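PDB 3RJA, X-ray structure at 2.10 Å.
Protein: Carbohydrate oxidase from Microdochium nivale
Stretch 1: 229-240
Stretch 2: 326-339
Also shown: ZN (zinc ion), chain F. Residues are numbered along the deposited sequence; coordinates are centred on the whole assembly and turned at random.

Stretch 1 (229-240) GIEAVEDYARWV
Stretch 2 326-339: LKSIKGDAVKNFVD

The most unusual feature of this contact is a buried carboxylate, Glu-234, that organises one loop with both of its oxygens. Its OE1 accepts a hydrogen bond from the backbone N of Ile-329 at 2.9 Å and a nearly straight 165°, while its OE2 accepts a very short one, 2.5 Å, from Ser-328 OG. The same OE2 takes Arg-238 NH2 at 2.8 Å, a salt bridge one turn along the helix, so the charge is not left unpaired. The side chain reaches the loop in an extended form: chi1 177° and chi2 168°, both t, with chi3 at -37°.

The scaffold is a helix, 229-239, against a loop that leads into a second helix, 332-339. The axes approach no closer than 11.2 Å, and their N-to-C directions differ by 136°, roughly antiparallel but strongly splayed. The register is set by CA pairs: Ile-230 to Val-334 at 7.8 Å, Glu-231 to Lys-330 at 6.8 Å and Glu-234 to Ser-328 at 7.7 Å. Thus the Ile-230 end of the first stretch meets the second helix, and the following turns meet the loop. Regular i to i+4 bonds hold helix 229-239, with phi/psi near -63/-41 through most of its length; residues 332-339 are helical near -64/-43. In the loop, Lys-327 lies at -60/-41, Ser-328 is extended (-158/147, chi1 t), Ile-329 lies at -97/-7 and Lys-330 at -56/147. Ser-328 OG also accepts Lys-330 N at 3.0 Å, bracing the turn. Gly-331, at the N-cap, adopts 106/-141, where a CB would jam against the carbonyl O of Lys-330.

Arg-238 points toward the loop with chi1 and chi2 t, chi3 m and chi4 -72°. Its NH2 donates to Lys-327 O at 2.9 Å and 166°, with that oxygen near the guanidinium plane, so one nitrogen ties the helix carboxylate to the loop backbone. A water accepts from Arg-238 NH1 at 2.8 Å and donates to Lys-327 O at 2.9 Å, doubling the link.

Lys-330 is fully extended past chi1 (m), the remaining angles t, and reaches obliquely across the first helix; no residue of either stretch has more surface covered by the other (104 Å²). Its NZ forms a salt bridge with Asp-235 OD1 at 2.9 Å and donates to a second water at 2.7 Å. Asp-235 (chi1 m, chi2 -22°) divides its carboxylate, for OD2 binds zinc at 2.0 Å; Glu-231 (chi1 t, chi2 p, chi3 17°) supplies OE2 to the same ion at 1.9 Å. Trp-239 CH2 approaches Lys-330 NZ at 3.7 Å.

The apolar end belongs to Ile-230, chi1 m and chi2 t, pointing toward the second stretch. Its CG2 packs on Ile-329 CG2 at 3.6 Å and Val-334 CG2 at 3.8 Å; its CD1 meets Val-338 CG2 at 3.8 Å and Phe-337 CE1 at 4.4 Å. Val-334 is p, whereas Ile-329, Phe-337 and Val-338 have chi1 t. Hydrocarbon gathers round Ile-230, against the second helix and the loop residue Ile-329; hydrogen bonds and charge follow along the later turns.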

# COMPACT_ATOMS: atom_id res chain seq x y z
N GLY A 229 21.16 14.08 -10.76
CA GLY A 229 21.14 12.85 -9.97
C GLY A 229 19.88 12.04 -10.26
O GLY A 229 19.95 10.84 -10.50
N ILE A 230 18.73 12.70 -10.26
CA ILE A 230 17.49 12.04 -10.59
C ILE A 230 17.51 11.49 -12.02
O ILE A 230 16.99 10.40 -12.25
CB ILE A 230 16.25 12.95 -10.36
CG1 ILE A 230 16.12 13.29 -8.87
CG2 ILE A 230 14.95 12.25 -10.92
CD1 ILE A 230 15.30 14.55 -8.59
N GLU A 231 18.11 12.22 -12.97
CA GLU A 231 18.23 11.72 -14.36
C GLU A 231 19.06 10.43 -14.32
O GLU A 231 18.70 9.42 -14.92
CB GLU A 231 18.88 12.77 -15.30
CG GLU A 231 19.60 12.14 -16.57
CD GLU A 231 18.61 11.91 -17.73
OE1 GLU A 231 17.51 12.51 -17.68
OE2 GLU A 231 18.90 11.15 -18.68
N ALA A 232 20.18 10.47 -13.60
CA ALA A 232 21.09 9.32 -13.56
C ALA A 232 20.42 8.09 -12.93
O ALA A 232 20.62 6.96 -13.36
CB ALA A 232 22.40 9.69 -12.79
N VAL A 233 19.61 8.32 -11.91
CA VAL A 233 18.94 7.19 -11.25
C VAL A 233 17.89 6.61 -12.19
O VAL A 233 17.75 5.39 -12.27
CB VAL A 233 18.33 7.59 -9.89
CG1 VAL A 233 17.56 6.38 -9.25
CG2 VAL A 233 19.44 8.12 -8.93
N GLU A 234 17.19 7.45 -12.96
CA GLU A 234 16.19 6.90 -13.87
C GLU A 234 16.84 6.03 -14.93
O GLU A 234 16.29 4.95 -15.28
CB GLU A 234 15.28 7.95 -14.52
CG GLU A 234 14.31 7.26 -15.52
CD GLU A 234 13.17 8.15 -16.00
OE1 GLU A 234 12.65 8.95 -15.16
OE2 GLU A 234 12.78 8.04 -17.21
N ASP A 235 18.01 6.46 -15.42
CA ASP A 235 18.75 5.70 -16.43
C ASP A 235 19.10 4.31 -15.92
O ASP A 235 18.88 3.29 -16.60
CB ASP A 235 20.08 6.40 -16.84
CG ASP A 235 19.87 7.68 -17.63
OD1 ASP A 235 18.79 7.84 -18.24
OD2 ASP A 235 20.79 8.52 -17.66
N TYR A 236 19.69 4.29 -14.73
CA TYR A 236 20.12 3.04 -14.11
C TYR A 236 18.88 2.16 -13.88
O TYR A 236 18.89 0.96 -14.18
CB TYR A 236 20.86 3.35 -12.80
CG TYR A 236 21.28 2.11 -12.03
CD1 TYR A 236 22.42 1.37 -12.41
CD2 TYR A 236 20.58 1.70 -10.90
CE1 TYR A 236 22.82 0.23 -11.68
CE2 TYR A 236 20.98 0.59 -10.16
CZ TYR A 236 22.09 -0.15 -10.55
OH TYR A 236 22.44 -1.27 -9.83
N ALA A 237 17.81 2.77 -13.38
CA ALA A 237 16.57 2.03 -13.14
C ALA A 237 16.05 1.42 -14.46
O ALA A 237 15.76 0.21 -14.54
CB ALA A 237 15.51 2.95 -12.50
N ARG A 238 15.96 2.24 -15.50
CA ARG A 238 15.28 1.79 -16.71
C ARG A 238 16.07 0.69 -17.41
O ARG A 238 15.50 -0.33 -17.79
CB ARG A 238 15.02 2.96 -17.66
CG ARG A 238 14.26 2.56 -18.92
CD ARG A 238 13.93 3.77 -19.76
NE ARG A 238 13.21 4.83 -19.05
CZ ARG A 238 11.92 4.76 -18.67
NH1 ARG A 238 11.22 3.66 -18.89
NH2 ARG A 238 11.34 5.78 -18.07
N TRP A 239 17.38 0.87 -17.50
CA TRP A 239 18.19 0.03 -18.39
C TRP A 239 19.20 -0.93 -17.79
O TRP A 239 19.67 -1.82 -18.50
CB TRP A 239 18.91 0.94 -19.39
CG TRP A 239 17.97 1.61 -20.38
CD1 TRP A 239 17.14 0.98 -21.28
CD2 TRP A 239 17.81 3.02 -20.58
NE1 TRP A 239 16.47 1.94 -22.05
CE2 TRP A 239 16.87 3.19 -21.64
CE3 TRP A 239 18.39 4.16 -19.98
CZ2 TRP A 239 16.48 4.47 -22.09
CZ3 TRP A 239 18.00 5.43 -20.45
CH2 TRP A 239 17.05 5.57 -21.49
N VAL A 240 19.57 -0.76 -16.51
CA VAL A 240 20.73 -1.43 -15.94
C VAL A 240 20.44 -2.23 -14.67
O VAL A 240 20.91 -3.37 -14.54
CB VAL A 240 21.88 -0.41 -15.62
CG1 VAL A 240 23.18 -1.15 -15.14
CG2 VAL A 240 22.19 0.47 -16.84
N LEU A 326 4.65 7.21 -12.55
CA LEU A 326 5.04 7.86 -13.82
C LEU A 326 5.76 6.91 -14.73
O LEU A 326 6.58 6.12 -14.26
CB LEU A 326 5.98 9.04 -13.56
CG LEU A 326 5.67 10.05 -12.45
CD1 LEU A 326 6.92 10.94 -12.25
CD2 LEU A 326 4.41 10.88 -12.79
N LYS A 327 5.47 7.02 -16.03
CA LYS A 327 6.28 6.32 -17.03
C LYS A 327 7.72 6.80 -16.95
O LYS A 327 8.65 6.01 -17.05
CB LYS A 327 5.74 6.53 -18.45
CG LYS A 327 4.35 5.98 -18.62
CD LYS A 327 3.93 5.89 -20.10
CE LYS A 327 2.57 5.26 -20.19
NZ LYS A 327 1.85 5.69 -21.44
N SER A 328 7.90 8.10 -16.78
CA SER A 328 9.22 8.71 -16.73
C SER A 328 9.12 10.02 -16.02
O SER A 328 8.13 10.74 -16.19
CB SER A 328 9.74 9.03 -18.14
OG SER A 328 11.02 9.67 -18.05
N ILE A 329 10.17 10.41 -15.30
CA ILE A 329 10.13 11.76 -14.73
C ILE A 329 10.90 12.79 -15.61
O ILE A 329 10.90 14.00 -15.34
CB ILE A 329 10.64 11.79 -13.25
CG1 ILE A 329 10.05 13.01 -12.50
CG2 ILE A 329 12.16 11.71 -13.21
CD1 ILE A 329 10.35 13.05 -10.99
N LYS A 330 11.58 12.29 -16.64
CA LYS A 330 12.43 13.16 -17.50
C LYS A 330 11.68 14.35 -18.11
O LYS A 330 10.48 14.29 -18.40
CB LYS A 330 13.14 12.33 -18.59
CG LYS A 330 14.16 11.36 -18.03
CD LYS A 330 14.74 10.47 -19.14
CE LYS A 330 15.78 9.53 -18.57
NZ LYS A 330 16.39 8.68 -19.63
N GLY A 331 12.39 15.46 -18.28
CA GLY A 331 11.87 16.59 -19.05
C GLY A 331 11.47 17.73 -18.14
O GLY A 331 12.12 18.02 -17.13
N ASP A 332 10.37 18.38 -18.48
CA ASP A 332 9.89 19.46 -17.65
C ASP A 332 9.40 18.98 -16.28
O ASP A 332 9.45 19.74 -15.32
CB ASP A 332 8.83 20.27 -18.37
CG ASP A 332 9.44 21.20 -19.41
OD1 ASP A 332 10.65 21.52 -19.30
OD2 ASP A 332 8.71 21.62 -20.33
N ALA A 333 8.97 17.71 -16.20
CA ALA A 333 8.48 17.12 -14.94
C ALA A 333 9.54 17.19 -13.84
O ALA A 333 9.29 17.72 -12.75
CB ALA A 333 8.00 15.68 -15.16
N VAL A 334 10.73 16.69 -14.13
CA VAL A 334 11.78 16.72 -13.12
C VAL A 334 12.28 18.15 -12.87
O VAL A 334 12.60 18.52 -11.73
CB VAL A 334 12.96 15.75 -13.44
CG1 VAL A 334 13.70 16.14 -14.78
CG2 VAL A 334 13.92 15.69 -12.24
N LYS A 335 12.31 18.96 -13.93
CA LYS A 335 12.67 20.36 -13.78
C LYS A 335 11.72 21.04 -12.81
O LYS A 335 12.16 21.72 -11.89
CB LYS A 335 12.68 21.09 -15.15
CG LYS A 335 13.34 22.50 -15.09
CD LYS A 335 13.09 23.29 -16.41
CE LYS A 335 13.29 22.40 -17.66
NZ LYS A 335 13.12 23.10 -18.97
N ASN A 336 10.41 20.84 -13.00
CA ASN A 336 9.39 21.47 -12.16
C ASN A 336 9.47 20.86 -10.77
O ASN A 336 9.36 21.57 -9.78
CB ASN A 336 7.98 21.26 -12.73
CG ASN A 336 7.78 21.92 -14.08
OD1 ASN A 336 8.58 22.76 -14.47
ND2 ASN A 336 6.71 21.54 -14.80
N PHE A 337 9.68 19.55 -10.69
CA PHE A 337 9.78 18.87 -9.40
C PHE A 337 10.90 19.47 -8.54
O PHE A 337 10.69 19.80 -7.37
CB PHE A 337 10.01 17.36 -9.60
CG PHE A 337 10.18 16.60 -8.31
CD1 PHE A 337 11.44 16.47 -7.72
CD2 PHE A 337 9.10 16.00 -7.70
CE1 PHE A 337 11.62 15.75 -6.53
CE2 PHE A 337 9.27 15.28 -6.51
CZ PHE A 337 10.52 15.16 -5.93
N VAL A 338 12.08 19.60 -9.13
CA VAL A 338 13.27 20.13 -8.45
C VAL A 338 13.15 21.64 -8.10
O VAL A 338 13.63 22.06 -7.04
CB VAL A 338 14.55 19.79 -9.24
CG1 VAL A 338 15.78 20.51 -8.68
CG2 VAL A 338 14.78 18.24 -9.23
N ASP A 339 12.51 22.43 -8.99
CA ASP A 339 12.21 23.84 -8.69
C ASP A 339 11.42 23.98 -7.37
O ASP A 339 11.82 24.72 -6.46
CB ASP A 339 11.44 24.49 -9.86
CG ASP A 339 12.36 24.94 -11.02
OD1 ASP A 339 13.60 25.02 -10.86
OD2 ASP A 339 11.84 25.23 -12.10
ZN ZN F . 20.48 10.05 -18.91
O HOH W 1 8.65 3.25 -17.79
O HOH W 2 14.15 7.35 -20.49